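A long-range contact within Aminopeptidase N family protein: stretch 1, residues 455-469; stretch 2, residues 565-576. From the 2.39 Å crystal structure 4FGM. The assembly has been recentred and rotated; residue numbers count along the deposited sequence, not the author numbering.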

# COMPACT_ATOMS: atom_id res chain seq x y z
N LEU A 455 24.52 -12.96 -7.83
CA LEU A 455 23.39 -13.04 -8.76
C LEU A 455 23.36 -11.86 -9.72
O LEU A 455 23.15 -12.04 -10.92
N LEU A 456 23.58 -10.65 -9.20
CA LEU A 456 23.57 -9.44 -10.02
C LEU A 456 24.82 -9.32 -10.89
O LEU A 456 24.79 -8.71 -11.97
N GLN A 457 25.91 -9.90 -10.41
CA GLN A 457 27.17 -9.87 -11.14
C GLN A 457 26.99 -10.69 -12.41
O GLN A 457 27.50 -10.33 -13.47
N ASN A 458 26.24 -11.78 -12.30
CA ASN A 458 25.99 -12.64 -13.44
C ASN A 458 25.20 -11.94 -14.53
O ASN A 458 25.09 -12.44 -15.65
N PHE A 459 24.65 -10.77 -14.22
CA PHE A 459 23.90 -10.01 -15.20
C PHE A 459 24.58 -8.69 -15.51
O PHE A 459 23.99 -7.81 -16.13
N GLY A 460 25.83 -8.57 -15.08
CA GLY A 460 26.59 -7.36 -15.35
C GLY A 460 26.29 -6.17 -14.46
O GLY A 460 26.59 -5.03 -14.82
N VAL A 461 25.70 -6.43 -13.30
CA VAL A 461 25.38 -5.35 -12.36
C VAL A 461 26.35 -5.33 -11.19
O VAL A 461 26.49 -6.31 -10.45
N MSE A 462 27.02 -4.20 -11.01
CA MSE A 462 27.99 -4.03 -9.92
C MSE A 462 27.33 -3.43 -8.68
O MSE A 462 26.48 -2.55 -8.77
N VAL A 463 27.71 -3.94 -7.50
CA VAL A 463 27.17 -3.44 -6.24
C VAL A 463 28.26 -2.88 -5.34
O VAL A 463 29.19 -3.59 -4.96
N GLN A 464 28.14 -1.61 -4.99
CA GLN A 464 29.11 -0.99 -4.09
C GLN A 464 28.38 -0.30 -2.95
O GLN A 464 27.43 0.44 -3.17
N LYS A 465 28.83 -0.57 -1.72
CA LYS A 465 28.22 0.02 -0.54
C LYS A 465 29.00 1.25 -0.10
O LYS A 465 30.21 1.34 -0.31
N GLN A 466 28.30 2.21 0.50
CA GLN A 466 28.95 3.42 0.96
C GLN A 466 28.10 4.10 2.02
O GLN A 466 26.92 3.79 2.17
N VAL A 467 28.71 5.03 2.75
CA VAL A 467 28.01 5.77 3.78
C VAL A 467 27.15 6.82 3.08
O VAL A 467 27.62 7.51 2.18
N PRO A 468 25.88 6.95 3.48
CA PRO A 468 24.99 7.94 2.86
C PRO A 468 25.45 9.36 3.20
O PRO A 468 26.27 9.53 4.09
N VAL A 469 24.92 10.36 2.50
CA VAL A 469 25.32 11.74 2.76
C VAL A 469 24.90 12.19 4.16
O VAL A 469 25.47 13.12 4.72
N GLU A 565 32.30 4.05 13.51
CA GLU A 565 32.63 3.87 12.11
C GLU A 565 31.23 3.65 11.52
O GLU A 565 30.61 2.62 11.75
N PRO A 566 30.71 4.63 10.76
CA PRO A 566 29.38 4.52 10.17
C PRO A 566 29.17 3.34 9.23
O PRO A 566 30.10 2.87 8.57
N ALA A 567 27.93 2.86 9.18
CA ALA A 567 27.57 1.74 8.33
C ALA A 567 27.56 2.15 6.86
O ALA A 567 27.10 3.24 6.52
N LYS A 568 28.10 1.29 6.01
CA LYS A 568 28.09 1.55 4.57
C LYS A 568 26.75 0.94 4.16
O LYS A 568 26.67 -0.16 3.61
N SER A 569 25.69 1.69 4.47
CA SER A 569 24.30 1.31 4.24
C SER A 569 23.68 1.64 2.89
O SER A 569 22.62 1.10 2.55
N SER A 570 24.29 2.52 2.11
CA SER A 570 23.76 2.84 0.80
C SER A 570 24.26 1.83 -0.23
O SER A 570 25.45 1.77 -0.51
N TYR A 571 23.35 1.02 -0.77
CA TYR A 571 23.73 0.05 -1.79
C TYR A 571 23.48 0.69 -3.15
O TYR A 571 22.34 0.83 -3.58
N VAL A 572 24.55 1.11 -3.82
CA VAL A 572 24.44 1.74 -5.12
C VAL A 572 24.63 0.69 -6.23
O VAL A 572 25.64 -0.02 -6.25
N LEU A 573 23.65 0.60 -7.12
CA LEU A 573 23.69 -0.37 -8.21
C LEU A 573 23.91 0.28 -9.57
O LEU A 573 23.31 1.30 -9.89
N SER A 574 24.78 -0.34 -10.36
CA SER A 574 25.10 0.15 -11.69
C SER A 574 25.44 -0.99 -12.64
O SER A 574 25.96 -2.03 -12.24
N VAL A 575 25.11 -0.80 -13.92
CA VAL A 575 25.40 -1.80 -14.93
C VAL A 575 26.79 -1.51 -15.49
O VAL A 575 27.04 -0.44 -16.03
N GLU A 576 27.69 -2.47 -15.35
CA GLU A 576 29.06 -2.32 -15.84
C GLU A 576 29.36 -3.26 -17.01
O GLU A 576 30.31 -3.05 -17.75

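Neighbouring antiparallel strands sort their side chains by alternation, and strands 461-466 and 570-575 illustrate how backbone pairing dictates side-chain company. Paired backbone hydrogen bonds, such as Met-462 N to Ser-574 O (2.7 Å) and Ser-574 N to Met-462 O (3.2 Å), fix the register, so bridged residues share a face.

Apolar packing dominates the face carrying Val-461, Val-463, Lys-465, Tyr-571, Leu-573 and Val-575. Val-463, with chi1 t, packs against two neighbours: CG2 lies 3.8 Å from Leu-573 CD1, while CG1 lies 4.0 Å from both Leu-573 CD1 and Tyr-571 CD2. Leu-573, its chi1 between wells at -91°, also brings CG within 4.1 Å of Val-461 CG1. Beyond the strands, Val-467 CG2 rests 3.8 Å from Pro-566 CG.

Aliphatic carbon can also serve an aromatic ring. Tyr-571 (chi1 m) receives Lys-465 CG over one face in a CH-pi contact, 4.3 Å from the ring centroid, while Lys-465 NZ gives a weak hydrogen bond to Tyr-571 OH at 3.4 Å.

The face of Met-462, Gln-464, Gln-466, Ser-570, Val-572 and Ser-574 is more polar, yet its side chains meet largely through van der Waals contact. Selenomethionine Met-462 extends t, t, p, bringing CE 3.1 Å from Ser-574 OG and 3.4 Å from CG of Glu-576, just past the strand; that buried hydroxyl has no polar partner in the model. Gln-466 (chi1 p) places OE1 4.0 Å from Val-572 CG2.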

# COMPACT_ATOMS: atom_id res chain seq x y z
CB LEU A 455 22.09 -13.08 -7.95
CG LEU A 455 21.02 -14.13 -8.27
CD1 LEU A 455 21.65 -15.39 -8.84
CD2 LEU A 455 20.26 -14.45 -6.99
CB LEU A 456 23.44 -8.21 -9.13
CG LEU A 456 22.06 -8.03 -8.50
CD1 LEU A 456 22.15 -7.17 -7.23
CD2 LEU A 456 21.12 -7.40 -9.52
CB GLN A 457 28.28 -10.45 -10.27
CG GLN A 457 29.60 -9.72 -10.38
CD GLN A 457 30.56 -10.07 -9.26
OE1 GLN A 457 31.01 -11.21 -9.15
NE2 GLN A 457 30.87 -9.09 -8.42
CB ASN A 458 25.24 -13.90 -13.01
CG ASN A 458 26.14 -14.91 -12.32
OD1 ASN A 458 27.23 -15.21 -12.81
ND2 ASN A 458 25.69 -15.44 -11.19
CB PHE A 459 22.47 -9.76 -14.73
CG PHE A 459 21.58 -10.97 -14.81
CD1 PHE A 459 21.69 -11.99 -13.88
CD2 PHE A 459 20.63 -11.08 -15.82
CE1 PHE A 459 20.87 -13.12 -13.95
CE2 PHE A 459 19.80 -12.20 -15.90
CZ PHE A 459 19.92 -13.22 -14.96
CB VAL A 461 23.96 -5.49 -11.79
CG1 VAL A 461 23.63 -4.27 -10.93
CG2 VAL A 461 22.96 -5.64 -12.92
CB MSE A 462 29.12 -3.12 -10.41
CG MSE A 462 30.02 -2.56 -9.32
SE MSE A 462 31.43 -1.46 -10.06
CE MSE A 462 30.39 0.06 -10.66
CB VAL A 463 26.45 -4.55 -5.44
CG1 VAL A 463 25.91 -3.98 -4.13
CG2 VAL A 463 25.32 -5.15 -6.26
CB GLN A 464 30.01 -0.02 -4.86
CG GLN A 464 29.29 1.06 -5.65
CD GLN A 464 30.12 1.53 -6.84
OE1 GLN A 464 31.35 1.61 -6.76
NE2 GLN A 464 29.45 1.85 -7.94
CB LYS A 465 28.18 -0.99 0.61
CG LYS A 465 27.97 -2.42 0.18
CD LYS A 465 27.50 -3.30 1.34
CE LYS A 465 28.42 -3.22 2.54
NZ LYS A 465 27.90 -4.05 3.67
CB GLN A 466 29.18 4.38 -0.22
CG GLN A 466 27.91 4.96 -0.82
CD GLN A 466 28.17 5.79 -2.07
OE1 GLN A 466 28.79 5.32 -3.02
NE2 GLN A 466 27.70 7.03 -2.06
CB VAL A 467 29.00 6.48 4.72
CG1 VAL A 467 28.25 7.22 5.81
CG2 VAL A 467 29.95 5.45 5.33
CB PRO A 468 23.62 7.59 3.45
CG PRO A 468 23.98 7.05 4.81
CD PRO A 468 25.17 6.17 4.51
CB VAL A 469 24.76 12.71 1.68
CG1 VAL A 469 25.15 12.21 0.29
CG2 VAL A 469 23.25 12.85 1.81
CB GLU A 565 33.49 2.63 11.93
CG GLU A 565 34.01 2.43 10.51
CD GLU A 565 34.94 3.54 10.07
OE1 GLU A 565 36.01 3.70 10.70
OE2 GLU A 565 34.60 4.25 9.09
CB PRO A 566 29.20 5.86 9.46
CG PRO A 566 30.58 6.16 9.02
CD PRO A 566 31.40 5.83 10.25
CB ALA A 567 26.19 1.20 8.73
CB LYS A 568 29.28 0.84 3.90
CG LYS A 568 30.60 1.61 4.04
CD LYS A 568 31.82 0.73 3.80
CE LYS A 568 33.12 1.51 3.94
NZ LYS A 568 33.41 2.36 2.76
CB SER A 569 23.44 1.91 5.36
OG SER A 569 23.64 3.32 5.45
CB SER A 570 24.17 4.25 0.36
OG SER A 570 23.30 5.24 0.90
CB TYR A 571 22.91 -1.24 -1.65
CG TYR A 571 23.33 -2.13 -0.49
CD1 TYR A 571 23.28 -1.66 0.83
CD2 TYR A 571 23.82 -3.42 -0.71
CE1 TYR A 571 23.71 -2.46 1.89
CE2 TYR A 571 24.25 -4.22 0.34
CZ TYR A 571 24.19 -3.73 1.64
OH TYR A 571 24.64 -4.50 2.70
CB VAL A 572 25.48 2.87 -5.28
CG1 VAL A 572 25.43 3.46 -6.68
CG2 VAL A 572 25.22 3.95 -4.24
CB LEU A 573 22.39 -1.17 -8.25
CG LEU A 573 22.36 -2.48 -7.46
CD1 LEU A 573 22.90 -2.26 -6.06
CD2 LEU A 573 20.94 -3.02 -7.42
CB SER A 574 26.27 1.13 -11.63
OG SER A 574 27.38 0.54 -10.97
CB VAL A 575 24.33 -1.77 -16.06
CG1 VAL A 575 23.92 -0.34 -16.33
CG2 VAL A 575 24.89 -2.40 -17.32
CB GLU A 576 30.05 -2.56 -14.70
CG GLU A 576 30.23 -1.38 -13.74
CD GLU A 576 31.18 -0.32 -14.28
OE1 GLU A 576 32.29 -0.69 -14.73
OE2 GLU A 576 30.84 0.88 -14.23